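PDB 4Z80: EGF family domain-containing protein from Toxoplasma gondii, which binds a segment of the rhoptry neck protein RON2L1 as an AMA-family surface antigen (AMA4), a pairing tied to the moving junction of host-cell invasion. Local coordinates for the interface of chains A and B. Sequence-based numbering; all coordinates share one arbitrary frame. Chains: chain A, EGF family domain-containing protein; chain B, Cytoadherence-linked asexual protein.

Contact 1: the interface of chains A and B. Residues chain A 159, 195, 197, 205-206, 229; chain B 24-25, 29, 31.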
loop_
_atom_site.group_PDB
_atom_site.type_symbol
_atom_site.label_atom_id
_atom_site.label_comp_id
_atom_site.label_asym_id
_atom_site.label_seq_id
_atom_site.Cartn_x
_atom_site.Cartn_y
_atom_site.Cartn_z
ATOM N N THR A 159 20.056 -6.434 -12.498
ATOM C CA THR A 159 20.993 -6.230 -11.391
ATOM C C THR A 159 20.680 -4.969 -10.592
ATOM O O THR A 159 20.951 -4.907 -9.393
ATOM C CB THR A 159 22.464 -6.152 -11.877
ATOM O OG1 THR A 159 22.591 -5.159 -12.902
ATOM C CG2 THR A 159 22.917 -7.494 -12.407
ATOM N N LEU A 195 21.124 -6.954 -7.362
ATOM C CA LEU A 195 22.370 -7.709 -7.279
ATOM C C LEU A 195 23.509 -6.704 -7.349
ATOM O O LEU A 195 23.813 -6.176 -8.414
ATOM C CB LEU A 195 22.464 -8.742 -8.401
ATOM C CG LEU A 195 21.188 -9.558 -8.608
ATOM C CD1 LEU A 195 21.372 -10.570 -9.730
ATOM C CD2 LEU A 195 20.758 -10.243 -7.316
ATOM N N THR A 197 26.910 -5.699 -7.701
ATOM C CA THR A 197 28.123 -6.281 -8.255
ATOM C C THR A 197 29.370 -5.557 -7.752
ATOM O O THR A 197 30.494 -6.005 -7.991
ATOM C CB THR A 197 28.080 -6.248 -9.790
ATOM O OG1 THR A 197 27.900 -4.897 -10.233
ATOM C CG2 THR A 197 26.922 -7.106 -10.299
ATOM N N PRO A 205 29.651 -13.434 -7.510
ATOM C CA PRO A 205 30.210 -12.125 -7.881
ATOM C C PRO A 205 29.310 -10.927 -7.556
ATOM O O PRO A 205 29.354 -9.916 -8.260
ATOM C CB PRO A 205 30.399 -12.261 -9.396
ATOM C CG PRO A 205 29.293 -13.157 -9.810
ATOM C CD PRO A 205 29.131 -14.152 -8.689
ATOM N N TYR A 206 28.520 -11.032 -6.493
ATOM C CA TYR A 206 27.648 -9.937 -6.085
ATOM C C TYR A 206 27.061 -10.216 -4.714
ATOM O O TYR A 206 27.118 -11.344 -4.224
ATOM C CB TYR A 206 26.514 -9.736 -7.097
ATOM C CG TYR A 206 25.685 -10.979 -7.318
ATOM C CD1 TYR A 206 24.601 -11.273 -6.501
ATOM C CD2 TYR A 206 25.996 -11.869 -8.336
ATOM C CE1 TYR A 206 23.846 -12.414 -6.697
ATOM C CE2 TYR A 206 25.249 -13.011 -8.543
ATOM C CZ TYR A 206 24.172 -13.279 -7.720
ATOM O OH TYR A 206 23.426 -14.416 -7.924
ATOM N N VAL A 229 23.199 -16.535 -14.287
ATOM C CA VAL A 229 22.171 -15.900 -13.458
ATOM C C VAL A 229 20.923 -15.527 -14.250
ATOM O O VAL A 229 20.981 -14.768 -15.218
ATOM C CB VAL A 229 22.722 -14.638 -12.767
ATOM C CG1 VAL A 229 21.650 -13.957 -11.932
ATOM C CG2 VAL A 229 23.902 -14.995 -11.889
ATOM N N GLY B 24 21.995 -9.372 -16.520
ATOM C CA GLY B 24 23.083 -8.405 -16.487
ATOM C C GLY B 24 24.370 -8.929 -15.864
ATOM O O GLY B 24 25.310 -8.165 -15.648
ATOM N N ILE B 25 24.410 -10.227 -15.574
ATOM C CA ILE B 25 25.628 -10.898 -15.108
ATOM C C ILE B 25 26.029 -11.962 -16.124
ATOM O O ILE B 25 25.253 -12.867 -16.422
ATOM C CB ILE B 25 25.431 -11.546 -13.716
ATOM C CG1 ILE B 25 25.014 -10.485 -12.693
ATOM C CG2 ILE B 25 26.713 -12.241 -13.258
ATOM C CD1 ILE B 25 24.694 -11.034 -11.333
ATOM N N GLY B 29 30.600 -14.206 -14.542
ATOM C CA GLY B 29 30.429 -13.398 -13.346
ATOM C C GLY B 29 30.758 -11.925 -13.526
ATOM O O GLY B 29 30.573 -11.134 -12.601
ATOM N N ILE B 31 30.104 -8.186 -15.530
ATOM C CA ILE B 31 28.879 -7.488 -15.933
ATOM C C ILE B 31 28.924 -6.805 -17.253
ATOM O O ILE B 31 29.938 -6.644 -17.848
ATOM C CB ILE B 31 28.465 -6.359 -14.968
ATOM C CG1 ILE B 31 29.576 -5.376 -14.824
ATOM C CG2 ILE B 31 28.075 -6.878 -13.638
ATOM C CD1 ILE B 31 29.105 -3.966 -14.600
HETATM O O HOH W 1 22.448 -12.623 -16.220
HETATM O O HOH W 2 25.720 -15.227 -15.091
#
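B:Ile25 pushes its delta methyl into a small apolar pocket of chain A, where CD1 reaches the CD2-CE2 edge of the A:Tyr206 ring obliquely, above the ring plane and just outside the rim, 3.4 Å from A:Tyr206 CD2. The side chain meets the ring at about a right angle, so a methyl tip rather than the flank of the chain touches the ring. A:Leu195 brings CD1 to 3.7 Å from B:Ile25 CD1, approaching the ring from the same side near its rim. A:Thr159 closes another wall with its methyl, CG2, 3.7 Å from B:Ile25 CG1, while A:Val229 CG2 adds a looser contact. B:Ile25 fits through its extended reach: CG1 lies opposite the carbonyl carbon (chi1 -58°) and the chain continues straight to CD1 (chi2 175°). A branched aliphatic residue thus fills width near the backbone and depth at its tip.

Beyond this core, A:Thr197 CG2 meets B:Ile31 CG2 methyl to methyl at 3.5 Å. A:Pro205 lays the CB-CG side of its ring against B:Gly29, with CG 3.7 Å from B:Gly29 CA; having no side chain, glycine lets the backbone come close, and it readily adopts the positive phi of 86° found here.

At the rim, two waters tie the backbones together. Water 1 is shared by A:Val229 O and by N and O of B:Ile25, while water 2 joins A:Val229 N to B:Ile25 O, 2.7 Å from that carbonyl oxygen. B:Ile25 O is therefore gripped by both waters. With B:Ile25 inside the loop spanned by the B:Cys20-B:Cys26 disulfide, the pocket probably serves AMA4 as a hydrophobic receptor site for that loop of RON2L1.

Contact 2: the interface of chains A and B. Residues chain A 71, 171, 268; chain B 7-11.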
loop_
_atom_site.group_PDB
_atom_site.type_symbol
_atom_site.label_atom_id
_atom_site.label_comp_id
_atom_site.label_asym_id
_atom_site.label_seq_id
_atom_site.Cartn_x
_atom_site.Cartn_y
_atom_site.Cartn_z
ATOM N N TYR A 71 2.320 3.707 -20.839
ATOM C CA TYR A 71 2.237 2.249 -20.961
ATOM C C TYR A 71 0.991 1.628 -20.343
ATOM O O TYR A 71 0.278 0.876 -20.999
ATOM C CB TYR A 71 3.451 1.590 -20.304
ATOM C CG TYR A 71 4.792 1.966 -20.891
ATOM C CD1 TYR A 71 5.196 1.465 -22.122
ATOM C CD2 TYR A 71 5.665 2.792 -20.201
ATOM C CE1 TYR A 71 6.431 1.798 -22.655
ATOM C CE2 TYR A 71 6.897 3.128 -20.724
ATOM C CZ TYR A 71 7.273 2.625 -21.953
ATOM O OH TYR A 71 8.504 2.953 -22.475
ATOM N N ASP A 171 12.168 6.696 -19.925
ATOM C CA ASP A 171 10.991 6.310 -19.142
ATOM C C ASP A 171 10.842 7.123 -17.867
ATOM O O ASP A 171 9.770 7.648 -17.603
ATOM C CB ASP A 171 11.028 4.815 -18.790
ATOM C CG ASP A 171 10.515 3.926 -19.916
ATOM O OD1 ASP A 171 9.942 4.444 -20.897
ATOM O OD2 ASP A 171 10.667 2.690 -19.809
ATOM N N TYR A 268 7.488 -4.197 -18.666
ATOM C CA TYR A 268 6.184 -4.285 -19.300
ATOM C C TYR A 268 6.321 -4.547 -20.793
ATOM O O TYR A 268 7.052 -3.846 -21.494
ATOM C CB TYR A 268 5.355 -3.011 -19.099
ATOM C CG TYR A 268 4.110 -3.055 -19.955
ATOM C CD1 TYR A 268 3.081 -3.945 -19.664
ATOM C CD2 TYR A 268 3.988 -2.258 -21.084
ATOM C CE1 TYR A 268 1.959 -4.017 -20.457
ATOM C CE2 TYR A 268 2.862 -2.329 -21.886
ATOM C CZ TYR A 268 1.852 -3.207 -21.562
ATOM O OH TYR A 268 0.731 -3.290 -22.350
ATOM N N VAL B 7 5.046 -2.920 -28.358
ATOM C CA VAL B 7 5.136 -1.966 -27.258
ATOM C C VAL B 7 5.716 -2.651 -26.026
ATOM O O VAL B 7 5.210 -3.668 -25.558
ATOM C CB VAL B 7 3.772 -1.345 -26.907
ATOM C CG1 VAL B 7 3.902 -0.408 -25.710
ATOM C CG2 VAL B 7 3.216 -0.588 -28.106
ATOM N N GLN B 8 6.792 -2.078 -25.511
ATOM C CA GLN B 8 7.379 -2.533 -24.261
ATOM C C GLN B 8 8.141 -1.375 -23.656
ATOM O O GLN B 8 8.581 -0.474 -24.380
ATOM C CB GLN B 8 8.297 -3.736 -24.487
ATOM C CG GLN B 8 9.542 -3.409 -25.281
ATOM C CD GLN B 8 10.289 -4.646 -25.752
ATOM O OE1 GLN B 8 10.629 -4.757 -26.932
ATOM N NE2 GLN B 8 10.557 -5.575 -24.836
ATOM N N ASN B 9 8.295 -1.374 -22.337
ATOM C CA ASN B 9 9.057 -0.315 -21.704
ATOM C C ASN B 9 10.540 -0.645 -21.734
ATOM O O ASN B 9 10.943 -1.697 -22.220
ATOM C CB ASN B 9 8.574 -0.041 -20.270
ATOM C CG ASN B 9 8.803 -1.199 -19.303
ATOM O OD1 ASN B 9 9.413 -2.217 -19.625
ATOM N ND2 ASN B 9 8.291 -1.028 -18.085
ATOM N N GLN B 10 11.349 0.277 -21.238
ATOM C CA GLN B 10 12.792 0.138 -21.371
ATOM C C GLN B 10 13.339 -1.010 -20.533
ATOM O O GLN B 10 14.296 -1.665 -20.938
ATOM C CB GLN B 10 13.488 1.445 -20.994
ATOM C CG GLN B 10 13.231 2.559 -21.991
ATOM C CD GLN B 10 13.832 2.276 -23.359
ATOM O OE1 GLN B 10 14.891 1.654 -23.473
ATOM N NE2 GLN B 10 13.149 2.724 -24.404
ATOM N N SER B 11 12.743 -1.278 -19.375
ATOM C CA SER B 11 13.246 -2.365 -18.545
ATOM C C SER B 11 12.946 -3.725 -19.180
ATOM O O SER B 11 13.701 -4.683 -18.994
ATOM C CB SER B 11 12.666 -2.277 -17.135
ATOM O OG SER B 11 13.322 -1.248 -16.413
HETATM O O HOH W 3 11.289 0.742 -18.088
HETATM O O HOH W 4 9.562 2.435 -25.045
HETATM O O HOH W 5 10.903 4.813 -23.919
#
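B:Asn9 faces A:Tyr71 and A:Tyr268 at once. Its CB sits over one face of the A:Tyr71 ring, 3.6 Å from the ring centroid, in a CH-pi contact, with the amide plane turned 81° from the ring. Beyond CB, the amide reaches the backbone of A:Tyr268: A:Tyr268 N donates to B:Asn9 OD1 at 2.9 Å, approaching from above the carbonyl plane. B:Asn9 N answers with a bond to A:Tyr268 O at 2.9 Å, so one residue engages both polar groups of the same backbone unit. The short amide suits this pairing, its CG lying between backbone N and carbonyl carbon (chi1 66°).

Next along the peptide, B:Gln10 N opens helix 10-17 and donates to A:Asp171 OD2 at 2.9 Å, meeting it on the syn side but somewhat out of the carboxylate plane, with a nearly straight bond of 167° at the hydrogen. Water 3 links the same oxygen to B:Ser11 N. A carboxylate placed at a helix amino end is probably favoured by the helix dipole.

A:Tyr71 also positions its neighbour: its OH donates to A:Asp171 OD1 at 2.6 Å, on the syn lone pair of that oxygen, which helps fix the carboxylate's rotation. The same hydroxyl also binds water 4, 2.8 Å away, which continues to B:Gln8 O. Water 5 connects A:Asp171 OD1 with B:Gln10 NE2. Together these contacts let AMA4 hold the extended lead-in of the RON2L1 peptide and cap the start of its helix.

The C-alpha centres of contact 1 and contact 2 lie about 22 Å apart, and the two share no residue. They are joined through the peptide itself: helix 10-17 starts in contact 2, and the chain then runs into the disulfide loop and the segment beyond it that form contact 1. Contact 2 relies on direct backbone and carboxylate bonds supplemented by waters, whereas the residues described in contact 1 meet mainly through apolar groups, with waters at the rim. Gripping the peptide at both places probably sets the orientation of the helix between them and spreads recognition of RON2L1 along the AMA4 surface.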